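Local coordinates for protein DyP-type peroxidase (Thermobifida cellulosilytica, PDB 4GS1) that probably catalyses the haem-dependent oxidation of dyes and related substrates by hydrogen peroxide, as DyP-type peroxidases do, at residues Leu296-Pro299 / Val304-Ala307; Glu310-Ala315 / Gln355-Glu360. All blocks are in the same frame, centred on the assembly; numbering follows the deposited sequence.

Contact 1 (Leu296-Pro299 / Val304-Ala307). With HEM (protoporphyrin IX containing Fe), chain F.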
loop_
_atom_site.group_PDB
_atom_site.type_symbol
_atom_site.label_atom_id
_atom_site.label_comp_id
_atom_site.label_asym_id
_atom_site.label_seq_id
_atom_site.Cartn_x
_atom_site.Cartn_y
_atom_site.Cartn_z
ATOM N N LEU B 296 21.215 -7.697 -34.708
ATOM C CA LEU B 296 20.382 -6.565 -34.296
ATOM C C LEU B 296 20.806 -6.089 -32.912
ATOM O O LEU B 296 21.042 -6.903 -32.014
ATOM C CB LEU B 296 18.900 -6.952 -34.273
ATOM C CG LEU B 296 18.244 -7.203 -35.629
ATOM C CD1 LEU B 296 16.874 -7.830 -35.448
ATOM C CD2 LEU B 296 18.138 -5.901 -36.403
ATOM N N VAL B 297 20.896 -4.770 -32.743
ATOM C CA VAL B 297 21.245 -4.171 -31.452
ATOM C C VAL B 297 20.145 -4.411 -30.414
ATOM O O VAL B 297 20.420 -4.763 -29.258
ATOM C CB VAL B 297 21.544 -2.661 -31.609
ATOM C CG1 VAL B 297 21.676 -1.977 -30.251
ATOM C CG2 VAL B 297 22.819 -2.463 -32.440
ATOM N N ILE B 298 18.899 -4.215 -30.828
ATOM C CA ILE B 298 17.750 -4.553 -29.985
ATOM C C ILE B 298 17.273 -5.933 -30.442
ATOM O O ILE B 298 16.930 -6.114 -31.602
ATOM C CB ILE B 298 16.643 -3.486 -30.141
ATOM C CG1 ILE B 298 17.123 -2.164 -29.533
ATOM C CG2 ILE B 298 15.349 -3.936 -29.474
ATOM C CD1 ILE B 298 16.224 -0.981 -29.833
ATOM N N PRO B 299 17.284 -6.928 -29.539
ATOM C CA PRO B 299 17.000 -8.315 -29.943
ATOM C C PRO B 299 15.641 -8.519 -30.605
ATOM O O PRO B 299 14.721 -7.715 -30.405
ATOM C CB PRO B 299 17.030 -9.068 -28.608
ATOM C CG PRO B 299 18.009 -8.291 -27.781
ATOM C CD PRO B 299 17.745 -6.844 -28.141
ATOM N N VAL B 304 10.193 -3.843 -26.362
ATOM C CA VAL B 304 9.836 -2.634 -27.108
ATOM C C VAL B 304 9.832 -2.847 -28.613
ATOM O O VAL B 304 9.171 -2.094 -29.326
ATOM C CB VAL B 304 10.675 -1.384 -26.740
ATOM C CG1 VAL B 304 10.654 -1.158 -25.223
ATOM C CG2 VAL B 304 12.112 -1.508 -27.259
ATOM N N ARG B 305 10.547 -3.859 -29.101
ATOM C CA ARG B 305 10.476 -4.193 -30.524
ATOM C C ARG B 305 9.092 -4.729 -30.865
ATOM O O ARG B 305 8.480 -4.323 -31.866
ATOM C CB ARG B 305 11.560 -5.212 -30.920
ATOM C CG ARG B 305 11.445 -5.669 -32.376
ATOM C CD ARG B 305 12.528 -6.670 -32.759
ATOM N NE ARG B 305 13.864 -6.073 -32.766
ATOM C CZ ARG B 305 14.345 -5.314 -33.749
ATOM N NH1 ARG B 305 15.576 -4.828 -33.660
ATOM N NH2 ARG B 305 13.602 -5.053 -34.823
ATOM N N LEU B 306 8.585 -5.636 -30.035
ATOM C CA LEU B 306 7.316 -6.271 -30.358
ATOM C C LEU B 306 6.123 -5.379 -30.057
ATOM O O LEU B 306 5.074 -5.521 -30.684
ATOM C CB LEU B 306 7.189 -7.616 -29.636
ATOM C CG LEU B 306 8.253 -8.657 -29.968
ATOM C CD1 LEU B 306 7.982 -9.911 -29.152
ATOM C CD2 LEU B 306 8.253 -8.977 -31.455
ATOM N N ALA B 307 6.279 -4.454 -29.108
ATOM C CA ALA B 307 5.179 -3.558 -28.742
ATOM C C ALA B 307 5.080 -2.278 -29.579
ATOM O O ALA B 307 4.091 -1.562 -29.484
ATOM C CB ALA B 307 5.255 -3.205 -27.253
HETATM C CHA HEM F . 7.112 -0.180 -23.388
HETATM C CHB HEM F . 7.635 -2.592 -19.222
HETATM C CHC HEM F . 3.551 -5.076 -20.089
HETATM C CHD HEM F . 2.782 -2.375 -24.057
HETATM C C1A HEM F . 7.607 -0.643 -22.201
HETATM C C2A HEM F . 8.851 -0.216 -21.610
HETATM C C3A HEM F . 8.993 -0.888 -20.458
HETATM C C4A HEM F . 7.845 -1.744 -20.288
HETATM C CMA HEM F . 10.167 -0.778 -19.455
HETATM C CAA HEM F . 9.815 0.828 -22.235
HETATM C CBA HEM F . 9.546 2.251 -21.716
HETATM C CGA HEM F . 8.255 2.823 -22.237
HETATM O O1A HEM F . 8.213 3.239 -23.434
HETATM O O2A HEM F . 7.271 2.886 -21.457
HETATM C C1B HEM F . 6.592 -3.482 -19.107
HETATM C C2B HEM F . 6.438 -4.451 -18.044
HETATM C C3B HEM F . 5.318 -5.152 -18.281
HETATM C C4B HEM F . 4.717 -4.637 -19.497
HETATM C CMB HEM F . 7.462 -4.609 -16.894
HETATM C CAB HEM F . 4.682 -6.295 -17.448
HETATM C CBB HEM F . 4.916 -6.459 -16.130
HETATM C C1C HEM F . 2.989 -4.560 -21.244
HETATM C C2C HEM F . 1.757 -5.006 -21.880
HETATM C C3C HEM F . 1.539 -4.243 -22.971
HETATM C C4C HEM F . 2.644 -3.318 -23.065
HETATM C CMC HEM F . 0.859 -6.132 -21.322
HETATM C CAC HEM F . 0.396 -4.268 -24.022
HETATM C CBC HEM F . -0.395 -5.315 -24.270
HETATM C C1D HEM F . 3.856 -1.540 -24.216
HETATM C C2D HEM F . 3.962 -0.545 -25.257
HETATM C C3D HEM F . 5.307 0.122 -25.058
HETATM C C4D HEM F . 5.887 -0.511 -23.899
HETATM C CMD HEM F . 2.939 -0.221 -26.371
HETATM C CAD HEM F . 5.898 1.254 -25.913
HETATM C CBD HEM F . 6.520 0.671 -27.183
HETATM C CGD HEM F . 7.050 1.821 -28.013
HETATM O O1D HEM F . 8.264 2.144 -27.894
HETATM O O2D HEM F . 6.256 2.440 -28.770
HETATM N NA HEM F . 7.000 -1.578 -21.379
HETATM N NB HEM F . 5.526 -3.622 -19.983
HETATM N NC HEM F . 3.521 -3.530 -22.007
HETATM N ND HEM F . 5.009 -1.489 -23.426
HETATM FE FE HEM F . 5.313 -2.620 -21.767
#
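L296 meets R305 through its side chain. Its CD1 methyl lies over one face of the R305 guanidinium, off-centre toward the rim, with CD1 3.7 Å from R305 NH1. The two side chains cross at about a right angle. I298 offers its carbonyl instead. R305 NH1 donates to I298 O at 2.8 Å, with an N-H...O angle of 155°. The oxygen sits close to the guanidinium plane. R305 NE adds a weak bond to the same atom, NE to I298 O being 3.3 Å. P299 takes part through its carbonyl oxygen. R305 NE lies 3.0 Å from P299 O and donates to it from above the carbonyl plane, 56° out of it. The single N-H of NE is thus shared between two carbonyls. R305 runs straight from CA to CD and bends at chi3 (-67°), which brings NE and NH1 to the two oxygens. NH1 also bonds to L287 O, so the arginine gathers three loop carbonyls. A methionine in its place would probably leave the I298 and P299 carbonyls without these donors and the loop less firmly held. On the same helix, V304 CG1 is 3.7 Å from haem CAA, and A307 CB is 3.6 Å from haem C2D. The contact thus joins the loop after helix 259-266 to the short helix 303-307 of the haem pocket, in the C-terminal region of a DyP-type peroxidase.

Contact 2 (Glu310-Ala315 / Gln355-Glu360). With HEM (protoporphyrin IX containing Fe), chain F.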
loop_
_atom_site.group_PDB
_atom_site.type_symbol
_atom_site.label_atom_id
_atom_site.label_comp_id
_atom_site.label_asym_id
_atom_site.label_seq_id
_atom_site.Cartn_x
_atom_site.Cartn_y
_atom_site.Cartn_z
ATOM N N GLU B 310 4.638 0.273 -35.027
ATOM C CA GLU B 310 4.943 -0.176 -36.393
ATOM C C GLU B 310 4.832 -1.692 -36.586
ATOM O O GLU B 310 4.684 -2.161 -37.719
ATOM C CB GLU B 310 6.323 0.313 -36.856
ATOM C CG GLU B 310 6.520 1.828 -36.811
ATOM C CD GLU B 310 5.839 2.581 -37.942
ATOM O OE1 GLU B 310 5.107 1.968 -38.746
ATOM O OE2 GLU B 310 6.040 3.814 -38.038
ATOM N N ASN B 311 4.900 -2.447 -35.490
ATOM C CA ASN B 311 4.755 -3.909 -35.518
ATOM C C ASN B 311 3.312 -4.319 -35.250
ATOM O O ASN B 311 2.989 -5.512 -35.195
ATOM C CB ASN B 311 5.669 -4.550 -34.459
ATOM C CG ASN B 311 5.669 -6.082 -34.514
ATOM O OD1 ASN B 311 5.899 -6.668 -35.575
ATOM N ND2 ASN B 311 5.397 -6.738 -33.369
ATOM N N ASN B 312 2.439 -3.331 -35.075
ATOM C CA ASN B 312 1.067 -3.608 -34.672
ATOM C C ASN B 312 0.020 -2.802 -35.421
ATOM O O ASN B 312 -0.966 -2.366 -34.831
ATOM C CB ASN B 312 0.912 -3.376 -33.165
ATOM C CG ASN B 312 1.695 -4.380 -32.352
ATOM O OD1 ASN B 312 1.275 -5.530 -32.203
ATOM N ND2 ASN B 312 2.846 -3.963 -31.838
ATOM N N LEU B 313 0.238 -2.614 -36.721
ATOM C CA LEU B 313 -0.720 -1.926 -37.584
ATOM C C LEU B 313 -0.999 -0.489 -37.134
ATOM O O LEU B 313 -2.058 0.078 -37.438
ATOM C CB LEU B 313 -2.036 -2.719 -37.668
ATOM C CG LEU B 313 -1.940 -4.228 -37.889
ATOM C CD1 LEU B 313 -3.320 -4.863 -37.819
ATOM C CD2 LEU B 313 -1.282 -4.545 -39.217
ATOM N N GLY B 314 -0.045 0.107 -36.419
ATOM C CA GLY B 314 -0.194 1.472 -35.939
ATOM C C GLY B 314 -0.827 1.588 -34.562
ATOM O O GLY B 314 -1.032 2.703 -34.071
ATOM N N ALA B 315 -1.152 0.456 -33.945
ATOM C CA ALA B 315 -1.820 0.459 -32.640
ATOM C C ALA B 315 -1.049 1.242 -31.575
ATOM O O ALA B 315 0.176 1.137 -31.465
ATOM C CB ALA B 315 -2.082 -0.976 -32.155
ATOM N N GLN B 355 -0.870 -7.002 -27.406
ATOM C CA GLN B 355 -0.769 -8.191 -26.554
ATOM C C GLN B 355 -0.652 -9.448 -27.420
ATOM O O GLN B 355 0.119 -10.355 -27.099
ATOM C CB GLN B 355 -1.962 -8.289 -25.592
ATOM C CG GLN B 355 -2.023 -9.592 -24.757
ATOM C CD GLN B 355 -0.965 -9.684 -23.663
ATOM O OE1 GLN B 355 -0.096 -8.815 -23.540
ATOM N NE2 GLN B 355 -1.025 -10.756 -22.867
ATOM N N ARG B 356 -1.398 -9.496 -28.523
ATOM C CA ARG B 356 -1.250 -10.602 -29.477
ATOM C C ARG B 356 0.191 -10.747 -29.955
ATOM O O ARG B 356 0.715 -11.861 -30.030
ATOM C CB ARG B 356 -2.175 -10.422 -30.685
ATOM C CG ARG B 356 -3.628 -10.716 -30.396
ATOM C CD ARG B 356 -4.313 -11.301 -31.622
ATOM N NE ARG B 356 -5.214 -12.384 -31.242
ATOM C CZ ARG B 356 -6.520 -12.237 -31.053
ATOM N NH1 ARG B 356 -7.087 -11.049 -31.224
ATOM N NH2 ARG B 356 -7.263 -13.280 -30.702
ATOM N N SER B 357 0.830 -9.626 -30.284
ATOM C CA SER B 357 2.233 -9.668 -30.709
ATOM C C SER B 357 3.160 -10.161 -29.594
ATOM O O SER B 357 4.054 -10.974 -29.833
ATOM C CB SER B 357 2.708 -8.304 -31.223
ATOM O OG SER B 357 2.032 -7.949 -32.422
ATOM N N LEU B 358 2.956 -9.680 -28.372
ATOM C CA LEU B 358 3.846 -10.083 -27.283
ATOM C C LEU B 358 3.751 -11.585 -27.051
ATOM O O LEU B 358 4.757 -12.261 -26.827
ATOM C CB LEU B 358 3.523 -9.325 -25.994
ATOM C CG LEU B 358 3.571 -7.800 -26.069
ATOM C CD1 LEU B 358 3.213 -7.201 -24.701
ATOM C CD2 LEU B 358 4.931 -7.295 -26.558
ATOM N N VAL B 359 2.535 -12.109 -27.124
ATOM C CA VAL B 359 2.319 -13.530 -26.902
ATOM C C VAL B 359 2.812 -14.362 -28.077
ATOM O O VAL B 359 3.593 -15.299 -27.902
ATOM C CB VAL B 359 0.809 -13.816 -26.649
ATOM C CG1 VAL B 359 0.562 -15.311 -26.549
ATOM C CG2 VAL B 359 0.351 -13.118 -25.387
ATOM N N GLU B 360 2.373 -14.013 -29.283
ATOM C CA GLU B 360 2.648 -14.850 -30.454
ATOM C C GLU B 360 4.061 -14.733 -31.011
ATOM O O GLU B 360 4.544 -15.651 -31.678
ATOM C CB GLU B 360 1.617 -14.576 -31.558
ATOM C CG GLU B 360 0.187 -14.912 -31.142
ATOM C CD GLU B 360 -0.856 -14.415 -32.132
ATOM O OE1 GLU B 360 -0.474 -13.954 -33.231
ATOM O OE2 GLU B 360 -2.061 -14.482 -31.798
HETATM C CHA HEM F . 7.112 -0.180 -23.388
HETATM C CHB HEM F . 7.635 -2.592 -19.222
HETATM C CHC HEM F . 3.551 -5.076 -20.089
HETATM C CHD HEM F . 2.782 -2.375 -24.057
HETATM C C1A HEM F . 7.607 -0.643 -22.201
HETATM C C2A HEM F . 8.851 -0.216 -21.610
HETATM C C3A HEM F . 8.993 -0.888 -20.458
HETATM C C4A HEM F . 7.845 -1.744 -20.288
HETATM C CMA HEM F . 10.167 -0.778 -19.455
HETATM C CAA HEM F . 9.815 0.828 -22.235
HETATM C CBA HEM F . 9.546 2.251 -21.716
HETATM C CGA HEM F . 8.255 2.823 -22.237
HETATM O O1A HEM F . 8.213 3.239 -23.434
HETATM O O2A HEM F . 7.271 2.886 -21.457
HETATM C C1B HEM F . 6.592 -3.482 -19.107
HETATM C C2B HEM F . 6.438 -4.451 -18.044
HETATM C C3B HEM F . 5.318 -5.152 -18.281
HETATM C C4B HEM F . 4.717 -4.637 -19.497
HETATM C CMB HEM F . 7.462 -4.609 -16.894
HETATM C CAB HEM F . 4.682 -6.295 -17.448
HETATM C CBB HEM F . 4.916 -6.459 -16.130
HETATM C C1C HEM F . 2.989 -4.560 -21.244
HETATM C C2C HEM F . 1.757 -5.006 -21.880
HETATM C C3C HEM F . 1.539 -4.243 -22.971
HETATM C C4C HEM F . 2.644 -3.318 -23.065
HETATM C CMC HEM F . 0.859 -6.132 -21.322
HETATM C CAC HEM F . 0.396 -4.268 -24.022
HETATM C CBC HEM F . -0.395 -5.315 -24.270
HETATM C C1D HEM F . 3.856 -1.540 -24.216
HETATM C C2D HEM F . 3.962 -0.545 -25.257
HETATM C C3D HEM F . 5.307 0.122 -25.058
HETATM C C4D HEM F . 5.887 -0.511 -23.899
HETATM C CMD HEM F . 2.939 -0.221 -26.371
HETATM C CAD HEM F . 5.898 1.254 -25.913
HETATM C CBD HEM F . 6.520 0.671 -27.183
HETATM C CGD HEM F . 7.050 1.821 -28.013
HETATM O O1D HEM F . 8.264 2.144 -27.894
HETATM O O2D HEM F . 6.256 2.440 -28.770
HETATM N NA HEM F . 7.000 -1.578 -21.379
HETATM N NB HEM F . 5.526 -3.622 -19.983
HETATM N NC HEM F . 3.521 -3.530 -22.007
HETATM N ND HEM F . 5.009 -1.489 -23.426
HETATM FE FE HEM F . 5.313 -2.620 -21.767
#
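N312, first residue of a type I' beta turn ending at A315, meets S357 of helix 351-360, a helix that lines the haem pocket. The turn belongs to the loop that leads into strand 318-328 of the ferredoxin-like C-terminal region. It is closed by a backbone bond from A315 N to N312 O at 3.0 Å. L313 and G314, both with positive phi, form its corner. One short hydrogen bond makes the contact: S357 OG donates to N312 OD1 at 2.5 Å. OG lies 29° off the plane of the N312 side-chain carbonyl. S357 OG stands anti to its own carbonyl carbon (chi1 -66°), which directs it at N312 OD1. P353 O and Q361 OE1 are weak alternative partners of the same hydroxyl, whose one hydrogen goes to N312 OD1. The other end of the N312 amide is also held: ND2 bonds to L306 O and N308 O. Bonds at both ends should fix which way the amide is flipped. N311 flanks the pair, with ND2 3.7 Å from S357 OG as packing. Its ND2 bonds to L306 O and Q361 OE1. N312 and S357 are buried, so these bonds satisfy polar atoms in the interior. Neighbours of S357 on the helix reach the cofactor. L358 CD1 lies 3.8 Å from haem C3C, and Q355 OE1 is 3.6 Å from the vinyl carbon CBC of the haem.

From the N terminus, the chain leaves helix 259-266 and enters the loop that holds 296-299. Contact 1 closes a small loop here, with four residues between its segments. The chain then continues through 310-315 into strands 318-328 and 334-344 and reaches helix 351-360. Contact 2 closes this longer loop of 39 residues. The two loops follow in series and neither nest nor cross. The centres of contact 1 and contact 2 are about 12 Å apart. L306 of contact 1 is the shared point between them. Together they tie the outer loop and the turn before strand 318-328 to the two helices, 303-307 and 351-360, that carry haem-contacting residues.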